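Local coordinates for protein putative rubredoxin reductase (Rhodopseudomonas palustris, PDB 3FG2) that probably uses NADH and a bound FAD to reduce the ferredoxin that supplies electrons to the cytochrome P450 CYP199A2, at residues I75-V80 against L90-G94; I82-R87 against Y99-L104. All blocks are in the same frame, centred on the assembly; numbering follows the deposited sequence.

Contact 1: residues I75-V80 against L90-G94. With FAD (flavin-adenine dinucleotide), chain B.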
loop_
_atom_site.group_PDB
_atom_site.type_symbol
_atom_site.label_atom_id
_atom_site.label_comp_id
_atom_site.label_asym_id
_atom_site.label_seq_id
_atom_site.Cartn_x
_atom_site.Cartn_y
_atom_site.Cartn_z
ATOM N N ILE A 75 2.656 -23.349 1.752
ATOM C CA ILE A 75 2.506 -24.013 0.460
ATOM C C ILE A 75 2.864 -23.133 -0.735
ATOM O O ILE A 75 2.201 -22.128 -1.004
ATOM C CB ILE A 75 1.059 -24.502 0.254
ATOM C CG1 ILE A 75 0.632 -25.389 1.422
ATOM C CG2 ILE A 75 0.955 -25.262 -1.062
ATOM C CD1 ILE A 75 -0.810 -25.822 1.346
ATOM N N SER A 76 3.901 -23.528 -1.464
ATOM C CA SER A 76 4.332 -22.781 -2.637
ATOM C C SER A 76 3.409 -23.072 -3.821
ATOM O O SER A 76 3.740 -23.878 -4.690
ATOM C CB SER A 76 5.770 -23.156 -2.995
ATOM O OG SER A 76 6.252 -22.358 -4.061
ATOM N N ASP A 77 2.249 -22.417 -3.844
ATOM C CA ASP A 77 1.279 -22.607 -4.919
ATOM C C ASP A 77 0.405 -21.365 -5.099
ATOM O O ASP A 77 0.734 -20.289 -4.599
ATOM C CB ASP A 77 0.392 -23.815 -4.620
ATOM C CG ASP A 77 0.023 -24.588 -5.871
ATOM O OD1 ASP A 77 0.922 -25.241 -6.440
ATOM O OD2 ASP A 77 -1.154 -24.537 -6.291
ATOM N N ARG A 78 -0.712 -21.523 -5.806
ATOM C CA ARG A 78 -1.637 -20.418 -6.055
ATOM C C ARG A 78 -3.081 -20.921 -6.154
ATOM O O ARG A 78 -3.334 -21.940 -6.792
ATOM C CB ARG A 78 -1.254 -19.720 -7.363
ATOM C CG ARG A 78 -2.233 -18.660 -7.827
ATOM C CD ARG A 78 -1.931 -18.220 -9.258
ATOM N NE ARG A 78 -2.871 -17.204 -9.738
ATOM C CZ ARG A 78 -2.862 -15.929 -9.355
ATOM N NH1 ARG A 78 -1.955 -15.498 -8.484
ATOM N NH2 ARG A 78 -3.769 -15.085 -9.834
ATOM N N MET A 79 -4.027 -20.226 -5.524
ATOM C CA MET A 79 -5.420 -20.656 -5.623
ATOM C C MET A 79 -5.965 -20.118 -6.937
ATOM O O MET A 79 -5.622 -19.008 -7.349
ATOM C CB MET A 79 -6.276 -20.146 -4.446
ATOM C CG MET A 79 -6.733 -18.688 -4.512
ATOM S SD MET A 79 -8.468 -18.446 -3.947
ATOM C CE MET A 79 -8.306 -18.544 -2.271
ATOM N N VAL A 80 -6.796 -20.914 -7.602
ATOM C CA VAL A 80 -7.375 -20.521 -8.877
ATOM C C VAL A 80 -8.897 -20.597 -8.861
ATOM O O VAL A 80 -9.565 -19.955 -9.671
ATOM C CB VAL A 80 -6.862 -21.421 -10.010
ATOM C CG1 VAL A 80 -5.363 -21.235 -10.183
ATOM C CG2 VAL A 80 -7.170 -22.876 -9.692
ATOM N N LEU A 90 -9.305 -24.939 -4.583
ATOM C CA LEU A 90 -8.697 -25.512 -5.777
ATOM C C LEU A 90 -7.431 -24.748 -6.171
ATOM O O LEU A 90 -7.507 -23.611 -6.631
ATOM C CB LEU A 90 -9.723 -25.462 -6.912
ATOM C CG LEU A 90 -9.611 -26.393 -8.120
ATOM C CD1 LEU A 90 -10.926 -26.331 -8.893
ATOM C CD2 LEU A 90 -8.433 -26.004 -9.008
ATOM N N LEU A 91 -6.271 -25.369 -5.989
ATOM C CA LEU A 91 -5.006 -24.726 -6.337
ATOM C C LEU A 91 -4.724 -24.867 -7.827
ATOM O O LEU A 91 -5.478 -25.517 -8.553
ATOM C CB LEU A 91 -3.843 -25.346 -5.553
ATOM C CG LEU A 91 -3.842 -25.332 -4.025
ATOM C CD1 LEU A 91 -2.484 -25.826 -3.537
ATOM C CD2 LEU A 91 -4.109 -23.932 -3.508
ATOM N N ALA A 92 -3.626 -24.264 -8.276
ATOM C CA ALA A 92 -3.237 -24.315 -9.682
ATOM C C ALA A 92 -2.407 -25.559 -9.985
ATOM O O ALA A 92 -2.357 -26.016 -11.124
ATOM C CB ALA A 92 -2.452 -23.065 -10.047
ATOM N N SER A 93 -1.753 -26.100 -8.964
ATOM C CA SER A 93 -0.935 -27.295 -9.132
ATOM C C SER A 93 -1.832 -28.488 -9.424
ATOM O O SER A 93 -1.350 -29.588 -9.704
ATOM C CB SER A 93 -0.134 -27.573 -7.858
ATOM O OG SER A 93 -1.003 -27.776 -6.754
ATOM N N GLY A 94 -3.140 -28.262 -9.354
ATOM C CA GLY A 94 -4.093 -29.327 -9.598
ATOM C C GLY A 94 -4.599 -29.872 -8.276
ATOM O O GLY A 94 -5.681 -30.454 -8.198
HETATM P PA FAD B . 0.207 -7.973 -0.354
HETATM O O1A FAD B . 0.229 -7.414 -1.731
HETATM O O2A FAD B . 1.234 -7.766 0.504
HETATM O O5B FAD B . 0.304 -9.473 -0.682
HETATM C C5B FAD B . -0.625 -10.196 -1.549
HETATM C C4B FAD B . 0.065 -11.555 -1.795
HETATM O O4B FAD B . -0.978 -12.490 -2.267
HETATM C C3B FAD B . 1.153 -11.564 -2.884
HETATM O O3B FAD B . 2.352 -12.195 -2.560
HETATM C C2B FAD B . 0.401 -12.105 -4.068
HETATM O O2B FAD B . 1.227 -12.601 -5.075
HETATM C C1B FAD B . -0.399 -13.193 -3.415
HETATM N N9A FAD B . -1.579 -13.685 -4.130
HETATM C C8A FAD B . -2.446 -12.952 -4.900
HETATM N N7A FAD B . -3.418 -13.686 -5.426
HETATM C C5A FAD B . -3.184 -14.956 -4.985
HETATM C C6A FAD B . -3.901 -16.230 -5.219
HETATM N N6A FAD B . -4.979 -16.350 -5.959
HETATM N N1A FAD B . -3.350 -17.328 -4.589
HETATM C C2A FAD B . -2.224 -17.248 -3.805
HETATM N N3A FAD B . -1.511 -16.127 -3.542
HETATM C C4A FAD B . -2.031 -15.002 -4.156
HETATM N N1 FAD B . 2.222 0.696 3.105
HETATM C C2 FAD B . 2.560 1.443 4.157
HETATM O O2 FAD B . 1.818 1.587 5.081
HETATM N N3 FAD B . 3.826 2.109 4.240
HETATM C C4 FAD B . 4.767 2.004 3.230
HETATM O O4 FAD B . 5.835 2.579 3.339
HETATM C C4X FAD B . 4.410 1.185 2.076
HETATM N N5 FAD B . 5.294 1.037 1.059
HETATM C C5X FAD B . 4.929 0.247 -0.017
HETATM C C6 FAD B . 5.876 0.092 -1.069
HETATM C C7 FAD B . 5.605 -0.683 -2.179
HETATM C C7M FAD B . 6.648 -0.815 -3.271
HETATM C C8 FAD B . 4.312 -1.368 -2.291
HETATM C C8M FAD B . 3.949 -2.234 -3.477
HETATM C C9 FAD B . 3.364 -1.218 -1.257
HETATM C C9A FAD B . 3.661 -0.422 -0.124
HETATM N N10 FAD B . 2.737 -0.236 0.988
HETATM C C10 FAD B . 3.084 0.535 2.061
HETATM C "C1'" FAD B . 1.425 -0.925 0.901
HETATM C "C2'" FAD B . 1.501 -2.326 1.581
HETATM O "O2'" FAD B . 2.554 -3.049 0.983
HETATM C "C3'" FAD B . 0.167 -3.014 1.378
HETATM O "O3'" FAD B . -0.859 -2.264 2.017
HETATM C "C4'" FAD B . 0.214 -4.414 1.967
HETATM O "O4'" FAD B . 1.261 -5.196 1.334
HETATM C "C5'" FAD B . -1.124 -5.074 1.741
HETATM O "O5'" FAD B . -1.022 -6.537 2.325
HETATM P P FAD B . -1.768 -7.653 1.651
HETATM O O1P FAD B . -1.413 -8.865 2.558
HETATM O O2P FAD B . -3.132 -7.416 1.489
HETATM O O3P FAD B . -1.238 -7.878 0.302
#

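Contact 2: residues I82-R87 against Y99-L104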
loop_
_atom_site.group_PDB
_atom_site.type_symbol
_atom_site.label_atom_id
_atom_site.label_comp_id
_atom_site.label_asym_id
_atom_site.label_seq_id
_atom_site.Cartn_x
_atom_site.Cartn_y
_atom_site.Cartn_z
ATOM N N ILE A 82 -12.573 -21.559 -6.091
ATOM C CA ILE A 82 -13.110 -21.826 -4.764
ATOM C C ILE A 82 -14.445 -22.573 -4.824
ATOM O O ILE A 82 -15.414 -22.087 -5.418
ATOM C CB ILE A 82 -13.339 -20.527 -3.978
ATOM C CG1 ILE A 82 -12.020 -19.775 -3.813
ATOM C CG2 ILE A 82 -13.946 -20.851 -2.618
ATOM C CD1 ILE A 82 -12.185 -18.425 -3.174
ATOM N N ASP A 83 -14.489 -23.755 -4.209
ATOM C CA ASP A 83 -15.712 -24.554 -4.179
ATOM C C ASP A 83 -16.373 -24.299 -2.835
ATOM O O ASP A 83 -16.148 -25.032 -1.875
ATOM C CB ASP A 83 -15.393 -26.046 -4.312
ATOM C CG ASP A 83 -16.648 -26.904 -4.436
ATOM O OD1 ASP A 83 -17.753 -26.414 -4.109
ATOM O OD2 ASP A 83 -16.525 -28.076 -4.853
ATOM N N ARG A 84 -17.177 -23.247 -2.768
ATOM C CA ARG A 84 -17.843 -22.889 -1.528
ATOM C C ARG A 84 -18.712 -24.013 -0.986
ATOM O O ARG A 84 -18.658 -24.316 0.206
ATOM C CB ARG A 84 -18.690 -21.634 -1.732
ATOM C CG ARG A 84 -17.884 -20.385 -2.026
ATOM C CD ARG A 84 -18.795 -19.259 -2.487
ATOM N NE ARG A 84 -19.798 -18.912 -1.488
ATOM C CZ ARG A 84 -20.861 -18.156 -1.734
ATOM N NH1 ARG A 84 -21.059 -17.671 -2.952
ATOM N NH2 ARG A 84 -21.719 -17.879 -0.762
ATOM N N GLU A 85 -19.506 -24.632 -1.856
ATOM C CA GLU A 85 -20.386 -25.714 -1.426
ATOM C C GLU A 85 -19.597 -26.874 -0.824
ATOM O O GLU A 85 -19.952 -27.392 0.233
ATOM C CB GLU A 85 -21.237 -26.210 -2.598
ATOM C CG GLU A 85 -22.218 -27.320 -2.222
ATOM C CD GLU A 85 -23.051 -27.813 -3.403
ATOM O OE1 GLU A 85 -22.461 -28.156 -4.454
ATOM O OE2 GLU A 85 -24.297 -27.866 -3.279
ATOM N N GLY A 86 -18.522 -27.277 -1.492
ATOM C CA GLY A 86 -17.714 -28.374 -0.992
ATOM C C GLY A 86 -16.620 -27.900 -0.058
ATOM O O GLY A 86 -15.793 -28.694 0.395
ATOM N N ARG A 87 -16.629 -26.600 0.231
ATOM C CA ARG A 87 -15.642 -25.975 1.104
ATOM C C ARG A 87 -14.238 -26.462 0.787
ATOM O O ARG A 87 -13.468 -26.819 1.677
ATOM C CB ARG A 87 -15.992 -26.244 2.569
ATOM C CG ARG A 87 -17.291 -25.566 2.994
ATOM C CD ARG A 87 -17.760 -26.016 4.368
ATOM N NE ARG A 87 -16.793 -25.706 5.416
ATOM C CZ ARG A 87 -17.020 -25.898 6.712
ATOM N NH1 ARG A 87 -18.180 -26.398 7.116
ATOM N NH2 ARG A 87 -16.090 -25.586 7.604
ATOM N N TYR A 99 -11.320 -26.851 3.674
ATOM C CA TYR A 99 -11.048 -25.839 4.672
ATOM C C TYR A 99 -12.217 -25.669 5.626
ATOM O O TYR A 99 -13.370 -25.926 5.265
ATOM C CB TYR A 99 -10.722 -24.497 3.990
ATOM C CG TYR A 99 -11.851 -23.905 3.163
ATOM C CD1 TYR A 99 -12.966 -23.331 3.773
ATOM C CD2 TYR A 99 -11.817 -23.948 1.770
ATOM C CE1 TYR A 99 -14.016 -22.821 3.023
ATOM C CE2 TYR A 99 -12.862 -23.439 1.010
ATOM C CZ TYR A 99 -13.958 -22.882 1.644
ATOM O OH TYR A 99 -15.006 -22.403 0.899
ATOM N N GLY A 100 -11.902 -25.261 6.852
ATOM C CA GLY A 100 -12.933 -25.008 7.839
ATOM C C GLY A 100 -13.330 -23.565 7.595
ATOM O O GLY A 100 -14.511 -23.230 7.468
ATOM N N HIS A 101 -12.315 -22.706 7.523
ATOM C CA HIS A 101 -12.515 -21.290 7.252
ATOM C C HIS A 101 -11.447 -20.839 6.259
ATOM O O HIS A 101 -10.270 -21.203 6.381
ATOM C CB HIS A 101 -12.428 -20.465 8.540
ATOM C CG HIS A 101 -13.072 -19.117 8.429
ATOM N ND1 HIS A 101 -12.482 -18.059 7.772
ATOM C CD2 HIS A 101 -14.290 -18.676 8.827
ATOM C CE1 HIS A 101 -13.307 -17.028 7.767
ATOM N NE2 HIS A 101 -14.412 -17.376 8.399
ATOM N N LEU A 102 -11.874 -20.065 5.267
ATOM C CA LEU A 102 -10.984 -19.556 4.224
ATOM C C LEU A 102 -10.720 -18.060 4.385
ATOM O O LEU A 102 -11.654 -17.260 4.485
ATOM C CB LEU A 102 -11.596 -19.819 2.840
ATOM C CG LEU A 102 -10.885 -19.213 1.626
ATOM C CD1 LEU A 102 -9.455 -19.719 1.565
ATOM C CD2 LEU A 102 -11.640 -19.577 0.348
ATOM N N VAL A 103 -9.445 -17.689 4.409
ATOM C CA VAL A 103 -9.054 -16.290 4.541
ATOM C C VAL A 103 -8.437 -15.787 3.233
ATOM O O VAL A 103 -7.404 -16.290 2.784
ATOM C CB VAL A 103 -8.029 -16.098 5.689
ATOM C CG1 VAL A 103 -7.472 -14.684 5.668
ATOM C CG2 VAL A 103 -8.693 -16.372 7.030
ATOM N N LEU A 104 -9.083 -14.799 2.620
ATOM C CA LEU A 104 -8.593 -14.219 1.369
ATOM C C LEU A 104 -7.738 -12.995 1.665
ATOM O O LEU A 104 -8.218 -12.013 2.235
ATOM C CB LEU A 104 -9.761 -13.822 0.463
ATOM C CG LEU A 104 -10.648 -14.992 0.035
ATOM C CD1 LEU A 104 -11.781 -14.499 -0.853
ATOM C CD2 LEU A 104 -9.787 -16.027 -0.696
HETATM O O HOH W 1 -17.301 -21.907 1.612
#

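Contact 1: residues I75-V80 against L90-G94
OD2 of Asp77 is gripped by two sound bonds and a weak one. Ser93 N reaches it at 3.2 Å on the syn lone pair, while Arg78 N comes in from above the carboxylate plane, 47° out of it. Ala92 N divides its hydrogen between OD2 and Arg78 O, both bonds weak. With amides from both segments donating to it, the carboxylate ties the turn before Met79 to the turn after Leu91, and the negative charge is probably steadied by them. The Ser93 hydroxyl lies near the same carboxylate but has Thr95 OG1 as its main partner. The side chain of Leu91 crosses that of Asp77 obliquely, its CD1 3.7 Å from Asp77 CB.

These two segments form the open end of the antiparallel hairpin of strands 79-83 and 88-91. Met79 and Leu91 make a non-hydrogen-bonded pair, and Val80 N gives Leu90 O a nearly straight bond of 3.0 Å. On the Val80 side, CG1 presses against Ala92 CB and CG2 against Leu90 CD2.

The adenine of FAD is read by the backbone of Met79, whose N donates to N1A at 3.1 Å and whose O accepts from N6A at 3.1 Å. Arg78, with CG anti to its own N (chi1 173°) and the chain extended as far as NE, runs along the adenine and lays one guanidinium face against it, FAD N6A standing 4.0 Å above the guanidinium plane. Asp34, itself bonded to FAD, holds Arg78 NH1 in a salt bridge.

Contact 2: residues I82-R87 against Y99-L104
Arg87 and Tyr99 bring the two backbones together through a single hydrogen bond, Tyr99 N to Arg87 O at 2.9 Å, and beyond it the chains diverge. The contact sets the turn of the hairpin 79-83/88-91 against strand 101-104 of the parallel sheet in the FAD-binding, Rossmann-type part of the fold. Within the turn, Asp83 OD1 accepts from Gly86 N in an Asx motif.

The Tyr99 ring lies between turn and sheet, covered on both faces. Arg87 O sits 3.3 Å above one face, displaced toward the rim, with Arg87 CB over the same face as a CH-pi contact; Leu102 CB lies over the centre of the opposite face. The bend of Arg87 at chi3 (61°) brings its guanidinium beside Tyr99 and Gly100, Gly100 CA lying at its edge; NH2 makes a weak bond to Gly100 O at 2.8 Å and NE a longer one, also weak, to Tyr99 O. Deeper in, Ile82 and Leu102 meet tip to tip, CD1 to CD2 at 3.7 Å, and Leu104 CD2 also approaches Ile82 CD1. At the ring's edge, in its plane, a water accepts from Tyr99 OH and donates to Arg84 O at 3.1 Å.

Overall arrangement
Strand 79-83 serves both contacts: its start pairs with 90-94 in contact 1, and its far end leads into the turn that packs on 99-104 in contact 2. Their centres are 14 Å apart, yet they touch through Met79, whose CE lies 3.3 Å from Leu104 CD2 and 4.2 Å from Leu102 CD1. Met79 therefore faces two ways, its backbone meeting the adenine of FAD while its side chain packs on the parallel sheet. Contact 1 holds the adenine end of the cofactor directly; contact 2 does not touch the cofactor, the nearest atoms of the Leu104 side chain and FAD being about 7 Å apart, and seats the hairpin on the sheet.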